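Local coordinates for FKBO (Streptomyces hygroscopicus, PDB 4BPS), which hydrolyses chorismate to a dihydroxy-dihydrobenzoate and pyruvate, a step in making the macrocyclic immunosuppressants FK506 and FK520, at residues 143-146 against 152-155; 137-142 against 156-161; 180-185 against 297-302. All blocks are in the same frame, centred on the assembly; numbering follows the deposited sequence.

Contacts 1 and 2 both use helix 154-169, and their centres lie about 9 Å apart. Contact 1 is nested inside the loop that contact 2 closes: strand 133-142 ends, the chain turns at 143-146, and the helix begins. Contact 3 follows in series, its centre about 13 Å from each of the others. Its first segment is on strand 178-184, the parallel neighbour of strand 133-142 in the same sheet. These three elements form a beta-alpha-beta unit of the YjgF-like fold. Contact 3 reaches from that sheet to strand 296-300 of another. Residues of all three contacts line the pocket that holds 3-(2-carboxyethyl)benzoic acid, so the beta-alpha-beta unit supplies part of that pocket.

Contact 1 (143-146 against 152-155); sequences GINT and LEVY. With 3EB (3-(2-carboxyethyl)benzoic acid), chain B.
Tyr155 meets Ile144 with the first half of its side chain and the ligand with the second. Tyr155 CB lies 3.7 Å from Ile144 CG1. CG and CD1 continue alongside the isoleucine, and Tyr155 CD1 is 3.9 Å from Ile144 CD1. With CG anti to the backbone N (chi1 -180°), the side chain runs on away from the loop. The oxygen OAB of 3-(2-carboxyethyl)benzoic acid lies at the edge of the Tyr155 ring, in its plane, and Tyr155 OH donates a hydrogen bond of 2.6 Å to OAB. Tyr155 is an experimentally established substrate-binding residue. Arg162, Tyr215 and Arg228 also bond to the ligand.

The backbone fixes the root of this side chain. Tyr155 N donates to Ile144 O over 2.9 Å, and Val154 N to Thr146 O over 2.9 Å. A type I turn, Gly143 to Thr146, presents both acceptors. Beside them, Asn145 ND2 donates a hydrogen bond of 3.1 Å to Glu153 OE2, on the anti side of the carboxylate and 30° out of its plane. Asn145 also bonds to Arg301, and Glu153, the N-cap residue, forms a salt bridge with Arg156. The contact thus ties the turn after strand 133-142 to the first turn of helix 154-169.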
loop_
_atom_site.group_PDB
_atom_site.type_symbol
_atom_site.label_atom_id
_atom_site.label_comp_id
_atom_site.label_asym_id
_atom_site.label_seq_id
_atom_site.Cartn_x
_atom_site.Cartn_y
_atom_site.Cartn_z
ATOM N N GLY A 143 11.453 -6.142 -9.597
ATOM C CA GLY A 143 11.502 -6.217 -11.051
ATOM C C GLY A 143 10.124 -6.111 -11.678
ATOM O O GLY A 143 9.819 -6.843 -12.631
ATOM N N ILE A 144 9.300 -5.190 -11.185
ATOM C CA ILE A 144 7.907 -5.116 -11.595
ATOM C C ILE A 144 7.716 -4.963 -13.113
ATOM O O ILE A 144 6.711 -5.447 -13.646
ATOM C CB ILE A 144 7.215 -3.964 -10.800
ATOM C CG1 ILE A 144 5.686 -4.026 -10.890
ATOM C CG2 ILE A 144 7.753 -2.581 -11.208
ATOM C CD1 ILE A 144 5.011 -3.129 -9.839
ATOM N N ASN A 145 8.658 -4.315 -13.815
ATOM C CA ASN A 145 8.556 -4.156 -15.273
ATOM C C ASN A 145 9.467 -5.095 -16.048
ATOM O O ASN A 145 9.549 -5.016 -17.267
ATOM C CB ASN A 145 8.859 -2.711 -15.688
ATOM C CG ASN A 145 7.980 -1.684 -15.009
ATOM O OD1 ASN A 145 8.484 -0.642 -14.588
ATOM N ND2 ASN A 145 6.676 -1.948 -14.915
ATOM N N THR A 146 10.182 -5.962 -15.345
ATOM C CA THR A 146 11.011 -6.951 -16.031
ATOM C C THR A 146 10.118 -8.046 -16.617
ATOM O O THR A 146 8.952 -8.172 -16.251
ATOM C CB THR A 146 12.056 -7.618 -15.090
ATOM O OG1 THR A 146 11.401 -8.434 -14.112
ATOM C CG2 THR A 146 12.970 -6.598 -14.416
ATOM N N LEU A 152 6.416 -13.086 -19.628
ATOM C CA LEU A 152 5.371 -12.158 -19.236
ATOM C C LEU A 152 5.904 -11.123 -18.261
ATOM O O LEU A 152 6.650 -11.459 -17.348
ATOM C CB LEU A 152 4.233 -12.946 -18.573
ATOM C CG LEU A 152 2.986 -12.146 -18.157
ATOM C CD1 LEU A 152 2.265 -11.541 -19.368
ATOM C CD2 LEU A 152 2.070 -13.033 -17.336
ATOM N N GLU A 153 5.482 -9.870 -18.413
ATOM C CA GLU A 153 5.870 -8.832 -17.457
ATOM C C GLU A 153 5.534 -9.257 -16.032
ATOM O O GLU A 153 4.415 -9.735 -15.768
ATOM C CB GLU A 153 5.159 -7.512 -17.792
ATOM C CG GLU A 153 5.726 -6.330 -17.024
ATOM C CD GLU A 153 4.931 -5.036 -17.186
ATOM O OE1 GLU A 153 3.739 -5.096 -17.567
ATOM O OE2 GLU A 153 5.526 -3.964 -16.959
ATOM N N VAL A 154 6.469 -9.028 -15.108
ATOM C CA VAL A 154 6.269 -9.421 -13.720
ATOM C C VAL A 154 4.976 -8.826 -13.138
ATOM O O VAL A 154 4.245 -9.517 -12.445
ATOM C CB VAL A 154 7.515 -9.119 -12.886
ATOM C CG1 VAL A 154 7.226 -9.196 -11.381
ATOM C CG2 VAL A 154 8.613 -10.119 -13.237
ATOM N N TYR A 155 4.675 -7.550 -13.397
ATOM C CA TYR A 155 3.448 -6.993 -12.809
ATOM C C TYR A 155 2.219 -7.796 -13.245
ATOM O O TYR A 155 1.301 -8.011 -12.457
ATOM C CB TYR A 155 3.257 -5.539 -13.234
ATOM C CG TYR A 155 2.004 -4.918 -12.642
ATOM C CD1 TYR A 155 1.832 -4.795 -11.260
ATOM C CD2 TYR A 155 0.967 -4.492 -13.455
ATOM C CE1 TYR A 155 0.689 -4.256 -10.728
ATOM C CE2 TYR A 155 -0.170 -3.919 -12.938
ATOM C CZ TYR A 155 -0.315 -3.811 -11.572
ATOM O OH TYR A 155 -1.469 -3.253 -11.074
HETATM C C 3EB B . -3.082 2.318 -11.364
HETATM O O 3EB B . -3.462 1.298 -11.948
HETATM C CA 3EB B . -1.633 2.568 -11.056
HETATM O OAB 3EB B . -1.673 -3.412 -8.503
HETATM O OAD 3EB B . -1.955 -3.072 -6.329
HETATM C CAE 3EB B . -1.852 1.604 -8.174
HETATM C CAF 3EB B . -2.238 1.078 -6.947
HETATM C CAG 3EB B . -1.410 0.764 -9.197
HETATM C CAH 3EB B . -2.179 -0.286 -6.719
HETATM C CAL 3EB B . -1.773 -2.639 -7.529
HETATM C CAM 3EB B . -1.376 -0.610 -8.956
HETATM C CAN 3EB B . -1.774 -1.148 -7.733
HETATM O OXT 3EB B . -3.894 3.264 -11.031
HETATM C C2 3EB B . -0.922 1.302 -10.533
HETATM O O HOH W 1 7.606 -3.910 -18.924
#

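Contact 2 (137-142 against 156-161); sequences TWNYVS and RDFCVG
Asn139 and Phe158 cross at about a right angle, and the amide of one meets the far end of the other's ring. Asn139 CG comes within 3.3 Å of Phe158 CZ. Asn139 OD1 is 3.5 Å from Phe158 CE1. The amide and ring planes are 56° apart, so the two groups do not stack. Val141 CG2 lies over one face of the ring, 4.4 Å from Phe158 CG. Phe158 reaches the strand because its CG is anti to the backbone N (chi1 159°).

In the next shell, both ends of the amide are held. Asn139 OD1 is hydrogen-bonded to Tyr119 OH of helix 112-129, and Asn139 ND2 to Thr180 O of the neighbouring strand. Thr115 of helix 112-129 touches Phe158. The contact joins the first strand and the helix of a beta-alpha-beta unit. Asn139 also touches the bound 3-(2-carboxyethyl)benzoic acid. An alanine here is likely to leave Tyr119 OH without its mate, take one of the donors from Thr180 O, and open a gap beside Phe158 CZ.

No hydrogen bond crosses between the two segments. The attraction is van der Waals contact, and the buried amide settles its polar needs with other elements while the phenyl ring covers its flank.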
loop_
_atom_site.group_PDB
_atom_site.type_symbol
_atom_site.label_atom_id
_atom_site.label_comp_id
_atom_site.label_asym_id
_atom_site.label_seq_id
_atom_site.Cartn_x
_atom_site.Cartn_y
_atom_site.Cartn_z
ATOM N N THR A 137 -3.636 -2.862 1.612
ATOM C CA THR A 137 -2.607 -3.801 1.226
ATOM C C THR A 137 -1.479 -3.061 0.520
ATOM O O THR A 137 -1.692 -2.016 -0.100
ATOM C CB THR A 137 -3.145 -4.906 0.274
ATOM O OG1 THR A 137 -3.595 -4.315 -0.948
ATOM C CG2 THR A 137 -4.251 -5.710 0.924
ATOM N N TRP A 138 -0.274 -3.639 0.594
ATOM C CA TRP A 138 0.862 -3.138 -0.179
ATOM C C TRP A 138 1.564 -4.337 -0.796
ATOM O O TRP A 138 1.715 -5.377 -0.150
ATOM C CB TRP A 138 1.876 -2.416 0.691
ATOM C CG TRP A 138 1.450 -1.117 1.327
ATOM C CD1 TRP A 138 1.783 0.136 0.906
ATOM C CD2 TRP A 138 0.669 -0.948 2.541
ATOM N NE1 TRP A 138 1.277 1.074 1.782
ATOM C CE2 TRP A 138 0.581 0.442 2.780
ATOM C CE3 TRP A 138 0.059 -1.825 3.446
ATOM C CZ2 TRP A 138 -0.086 0.979 3.891
ATOM C CZ3 TRP A 138 -0.604 -1.293 4.544
ATOM C CH2 TRP A 138 -0.663 0.098 4.761
ATOM N N ASN A 139 2.038 -4.146 -2.020
ATOM C CA ASN A 139 2.786 -5.163 -2.760
ATOM C C ASN A 139 4.052 -4.512 -3.294
ATOM O O ASN A 139 3.990 -3.605 -4.128
ATOM C CB ASN A 139 1.962 -5.710 -3.937
ATOM C CG ASN A 139 0.575 -6.145 -3.516
ATOM O OD1 ASN A 139 0.402 -7.244 -3.005
ATOM N ND2 ASN A 139 -0.425 -5.266 -3.706
ATOM N N TYR A 140 5.189 -4.989 -2.784
ATOM C CA TYR A 140 6.517 -4.502 -3.200
ATOM C C TYR A 140 7.088 -5.603 -4.089
ATOM O O TYR A 140 7.431 -6.682 -3.597
ATOM C CB TYR A 140 7.391 -4.223 -1.986
ATOM C CG TYR A 140 6.777 -3.179 -1.055
ATOM C CD1 TYR A 140 6.802 -1.831 -1.403
ATOM C CD2 TYR A 140 6.160 -3.528 0.139
ATOM C CE1 TYR A 140 6.259 -0.866 -0.591
ATOM C CE2 TYR A 140 5.606 -2.569 0.974
ATOM C CZ TYR A 140 5.660 -1.233 0.608
ATOM O OH TYR A 140 5.141 -0.236 1.381
ATOM N N VAL A 141 7.132 -5.333 -5.400
ATOM C CA VAL A 141 7.306 -6.360 -6.430
ATOM C C VAL A 141 8.664 -6.174 -7.086
ATOM O O VAL A 141 8.843 -5.258 -7.884
ATOM C CB VAL A 141 6.159 -6.265 -7.470
ATOM C CG1 VAL A 141 6.328 -7.330 -8.572
ATOM C CG2 VAL A 141 4.781 -6.404 -6.803
ATOM N N SER A 142 9.617 -7.050 -6.770
ATOM C CA SER A 142 10.933 -6.977 -7.365
ATOM C C SER A 142 10.878 -7.107 -8.896
ATOM O O SER A 142 10.324 -8.061 -9.437
ATOM C CB SER A 142 11.785 -8.089 -6.827
ATOM O OG SER A 142 13.062 -8.070 -7.429
ATOM N N ARG A 156 2.194 -8.193 -14.513
ATOM C CA ARG A 156 1.058 -8.932 -15.052
ATOM C C ARG A 156 0.980 -10.330 -14.427
ATOM O O ARG A 156 -0.114 -10.816 -14.105
ATOM C CB ARG A 156 1.133 -9.004 -16.566
ATOM C CG ARG A 156 1.043 -7.636 -17.204
ATOM C CD ARG A 156 1.420 -7.672 -18.684
ATOM N NE ARG A 156 1.525 -6.311 -19.217
ATOM C CZ ARG A 156 0.566 -5.693 -19.895
ATOM N NH1 ARG A 156 -0.574 -6.318 -20.192
ATOM N NH2 ARG A 156 0.748 -4.446 -20.316
ATOM N N ASP A 157 2.131 -10.965 -14.238
ATOM C CA ASP A 157 2.236 -12.275 -13.583
ATOM C C ASP A 157 1.713 -12.178 -12.140
ATOM O O ASP A 157 0.898 -12.995 -11.683
ATOM C CB ASP A 157 3.727 -12.629 -13.641
ATOM C CG ASP A 157 4.085 -14.035 -13.174
ATOM O OD1 ASP A 157 3.258 -14.974 -13.236
ATOM O OD2 ASP A 157 5.266 -14.170 -12.799
ATOM N N PHE A 158 2.147 -11.134 -11.426
ATOM C CA PHE A 158 1.630 -10.839 -10.091
ATOM C C PHE A 158 0.102 -10.650 -10.115
ATOM O O PHE A 158 -0.604 -11.188 -9.261
ATOM C CB PHE A 158 2.347 -9.583 -9.556
ATOM C CG PHE A 158 1.598 -8.891 -8.451
ATOM C CD1 PHE A 158 1.571 -9.422 -7.160
ATOM C CD2 PHE A 158 0.888 -7.729 -8.699
ATOM C CE1 PHE A 158 0.840 -8.816 -6.150
ATOM C CE2 PHE A 158 0.169 -7.111 -7.680
ATOM C CZ PHE A 158 0.137 -7.665 -6.415
ATOM N N CYS A 159 -0.409 -9.876 -11.078
ATOM C CA CYS A 159 -1.849 -9.661 -11.142
ATOM C C CYS A 159 -2.609 -10.963 -11.370
ATOM O O CYS A 159 -3.710 -11.129 -10.831
ATOM C CB CYS A 159 -2.211 -8.653 -12.243
ATOM S SG CYS A 159 -1.913 -6.906 -11.791
ATOM N N VAL A 160 -2.077 -11.862 -12.215
ATOM C CA VAL A 160 -2.707 -13.165 -12.416
ATOM C C VAL A 160 -2.828 -13.885 -11.064
ATOM O O VAL A 160 -3.893 -14.419 -10.720
ATOM C CB VAL A 160 -1.905 -14.028 -13.420
ATOM C CG1 VAL A 160 -2.390 -15.474 -13.412
ATOM C CG2 VAL A 160 -2.004 -13.437 -14.830
ATOM N N GLY A 161 -1.735 -13.937 -10.308
ATOM C CA GLY A 161 -1.766 -14.629 -9.034
ATOM C C GLY A 161 -2.727 -14.036 -8.014
ATOM O O GLY A 161 -3.460 -14.754 -7.330
#

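Contact 3 (180-185 against 297-302); sequences TGIGAH and KVYVRR. With 3EB (3-(2-carboxyethyl)benzoic acid), chain B.
Ile182 lies over one face of the Tyr299 ring, and this is the tight part of the contact. Ile182 CG1 stands 3.7 Å from the centroid of the Tyr299 ring, 15° off the normal, which makes a CH-pi contact. Ile182 CG1 is offset toward the rim, 3.6 Å from Tyr299 CG. Ile182 CD1 covers the neighbouring part of the ring, 3.6 Å from Tyr299 CD2. Ile182 CG2 lies farther out over the same face, 4.1 Å from Tyr299 CE1. Placing CG1 anti to the backbone N (chi1 -158°) carries this branch over the ring.

Toward the phenol end the fit is looser. Thr180 CG2 comes from the opposite direction to within 3.7 Å of Tyr299 OH. That hydroxyl is hydrogen-bonded to Glu340 OE1, which also bonds to Thr180 OG1. One carboxylate oxygen therefore serves both side chains and holds them at the same end of the contact.

The contact bridges two sheets of this YjgF-like fold. Strand 178-184 is outermost in its six-stranded sheet within the chain, and strand 296-300 belongs to another. No backbone bond joins the two segments, which meet through side chains. On the other side of strand 178-184, Gly181 N is 3.4 Å from CAN of 3-(2-carboxyethyl)benzoic acid. Gly181, with no side chain, lies against the ring-borne carboxylate end of the ligand. Ile182 also touches Glu338, the proton acceptor of the reaction.

Beyond Tyr299 the segments part. Arg301, partly exposed, bonds to Asn145 OD1 and Leu335 O instead, and Arg302 lies at the exposed end.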
loop_
_atom_site.group_PDB
_atom_site.type_symbol
_atom_site.label_atom_id
_atom_site.label_comp_id
_atom_site.label_asym_id
_atom_site.label_seq_id
_atom_site.Cartn_x
_atom_site.Cartn_y
_atom_site.Cartn_z
ATOM N N THR A 180 -1.185 -0.628 -2.937
ATOM C CA THR A 180 -0.001 -0.198 -3.673
ATOM C C THR A 180 0.559 -1.402 -4.403
ATOM O O THR A 180 0.615 -2.491 -3.824
ATOM C CB THR A 180 1.043 0.338 -2.709
ATOM O OG1 THR A 180 0.506 1.518 -2.109
ATOM C CG2 THR A 180 2.378 0.650 -3.379
ATOM N N GLY A 181 0.966 -1.203 -5.664
ATOM C CA GLY A 181 1.654 -2.213 -6.463
ATOM C C GLY A 181 2.867 -1.535 -7.067
ATOM O O GLY A 181 2.750 -0.829 -8.072
ATOM N N ILE A 182 4.028 -1.702 -6.442
ATOM C CA ILE A 182 5.167 -0.846 -6.744
ATOM C C ILE A 182 6.415 -1.706 -6.853
ATOM O O ILE A 182 6.447 -2.814 -6.308
ATOM C CB ILE A 182 5.292 0.245 -5.626
ATOM C CG1 ILE A 182 6.059 1.456 -6.120
ATOM C CG2 ILE A 182 5.898 -0.341 -4.328
ATOM C CD1 ILE A 182 5.248 2.296 -7.078
ATOM N N GLY A 183 7.442 -1.214 -7.549
ATOM C CA GLY A 183 8.652 -1.998 -7.747
ATOM C C GLY A 183 9.538 -2.075 -6.525
ATOM O O GLY A 183 9.486 -1.256 -5.603
ATOM N N ALA A 184 10.383 -3.092 -6.555
ATOM C CA ALA A 184 11.534 -3.190 -5.669
ATOM C C ALA A 184 12.743 -3.604 -6.515
ATOM O O ALA A 184 12.601 -4.177 -7.596
ATOM C CB ALA A 184 11.268 -4.210 -4.546
ATOM N N HIS A 185 13.937 -3.373 -5.971
ATOM C CA HIS A 185 15.170 -3.624 -6.708
ATOM C C HIS A 185 15.767 -5.008 -6.416
ATOM O O HIS A 185 16.838 -5.330 -6.925
ATOM C CB HIS A 185 16.211 -2.549 -6.392
ATOM C CG HIS A 185 15.745 -1.164 -6.720
ATOM N ND1 HIS A 185 15.870 -0.618 -7.978
ATOM C CD2 HIS A 185 15.100 -0.240 -5.962
ATOM C CE1 HIS A 185 15.341 0.599 -7.970
ATOM N NE2 HIS A 185 14.860 0.846 -6.764
ATOM N N LYS A 297 4.266 8.468 0.919
ATOM C CA LYS A 297 5.394 7.920 0.176
ATOM C C LYS A 297 5.214 8.296 -1.284
ATOM O O LYS A 297 4.116 8.135 -1.836
ATOM C CB LYS A 297 5.514 6.408 0.356
ATOM C CG LYS A 297 5.968 6.069 1.789
ATOM C CD LYS A 297 5.287 4.858 2.381
ATOM C CE LYS A 297 5.585 3.635 1.588
ATOM N NZ LYS A 297 4.634 2.510 1.947
ATOM N N VAL A 298 6.290 8.798 -1.877
ATOM C CA VAL A 298 6.297 9.275 -3.247
ATOM C C VAL A 298 7.331 8.424 -4.002
ATOM O O VAL A 298 8.525 8.526 -3.720
ATOM C CB VAL A 298 6.653 10.784 -3.303
ATOM C CG1 VAL A 298 6.682 11.259 -4.759
ATOM C CG2 VAL A 298 5.659 11.602 -2.490
ATOM N N TYR A 299 6.841 7.569 -4.894
ATOM C CA TYR A 299 7.695 6.661 -5.636
ATOM C C TYR A 299 8.037 7.294 -6.960
ATOM O O TYR A 299 7.130 7.771 -7.658
ATOM C CB TYR A 299 6.948 5.362 -5.880
ATOM C CG TYR A 299 6.367 4.697 -4.647
ATOM C CD1 TYR A 299 7.177 3.996 -3.751
ATOM C CD2 TYR A 299 4.990 4.719 -4.393
ATOM C CE1 TYR A 299 6.637 3.337 -2.649
ATOM C CE2 TYR A 299 4.432 4.065 -3.295
ATOM C CZ TYR A 299 5.271 3.368 -2.427
ATOM O OH TYR A 299 4.778 2.678 -1.350
ATOM N N VAL A 300 9.329 7.327 -7.302
ATOM C CA VAL A 300 9.794 8.031 -8.491
ATOM C C VAL A 300 10.703 7.117 -9.286
ATOM O O VAL A 300 11.685 6.576 -8.757
ATOM C CB VAL A 300 10.576 9.313 -8.110
ATOM C CG1 VAL A 300 10.995 10.076 -9.346
ATOM C CG2 VAL A 300 9.709 10.221 -7.192
ATOM N N ARG A 301 10.385 6.938 -10.572
ATOM C CA ARG A 301 11.098 5.972 -11.403
ATOM C C ARG A 301 12.561 6.345 -11.668
ATOM O O ARG A 301 13.445 5.477 -11.592
ATOM C CB ARG A 301 10.354 5.801 -12.733
ATOM C CG ARG A 301 11.096 4.912 -13.754
ATOM C CD ARG A 301 10.256 4.695 -15.006
ATOM N NE ARG A 301 9.018 3.976 -14.730
ATOM C CZ ARG A 301 8.931 2.646 -14.628
ATOM N NH1 ARG A 301 9.993 1.866 -14.829
ATOM N NH2 ARG A 301 7.760 2.098 -14.290
ATOM N N ARG A 302 12.800 7.600 -12.050
ATOM C CA ARG A 302 14.142 8.050 -12.438
ATOM C C ARG A 302 14.813 8.881 -11.357
ATOM O O ARG A 302 14.208 9.812 -10.819
ATOM C CB ARG A 302 14.093 8.918 -13.695
ATOM C CG ARG A 302 13.441 8.245 -14.891
ATOM C CD ARG A 302 13.844 8.961 -16.189
ATOM N NE ARG A 302 13.566 10.397 -16.121
ATOM C CZ ARG A 302 13.964 11.302 -17.017
ATOM N NH1 ARG A 302 14.683 10.937 -18.081
ATOM N NH2 ARG A 302 13.662 12.601 -16.841
HETATM C C 3EB B . -3.082 2.318 -11.364
HETATM O O 3EB B . -3.462 1.298 -11.948
HETATM C CA 3EB B . -1.633 2.568 -11.056
HETATM O OAB 3EB B . -1.673 -3.412 -8.503
HETATM O OAD 3EB B . -1.955 -3.072 -6.329
HETATM C CAE 3EB B . -1.852 1.604 -8.174
HETATM C CAF 3EB B . -2.238 1.078 -6.947
HETATM C CAG 3EB B . -1.410 0.764 -9.197
HETATM C CAH 3EB B . -2.179 -0.286 -6.719
HETATM C CAL 3EB B . -1.773 -2.639 -7.529
HETATM C CAM 3EB B . -1.376 -0.610 -8.956
HETATM C CAN 3EB B . -1.774 -1.148 -7.733
HETATM O OXT 3EB B . -3.894 3.264 -11.031
HETATM C C2 3EB B . -0.922 1.302 -10.533
#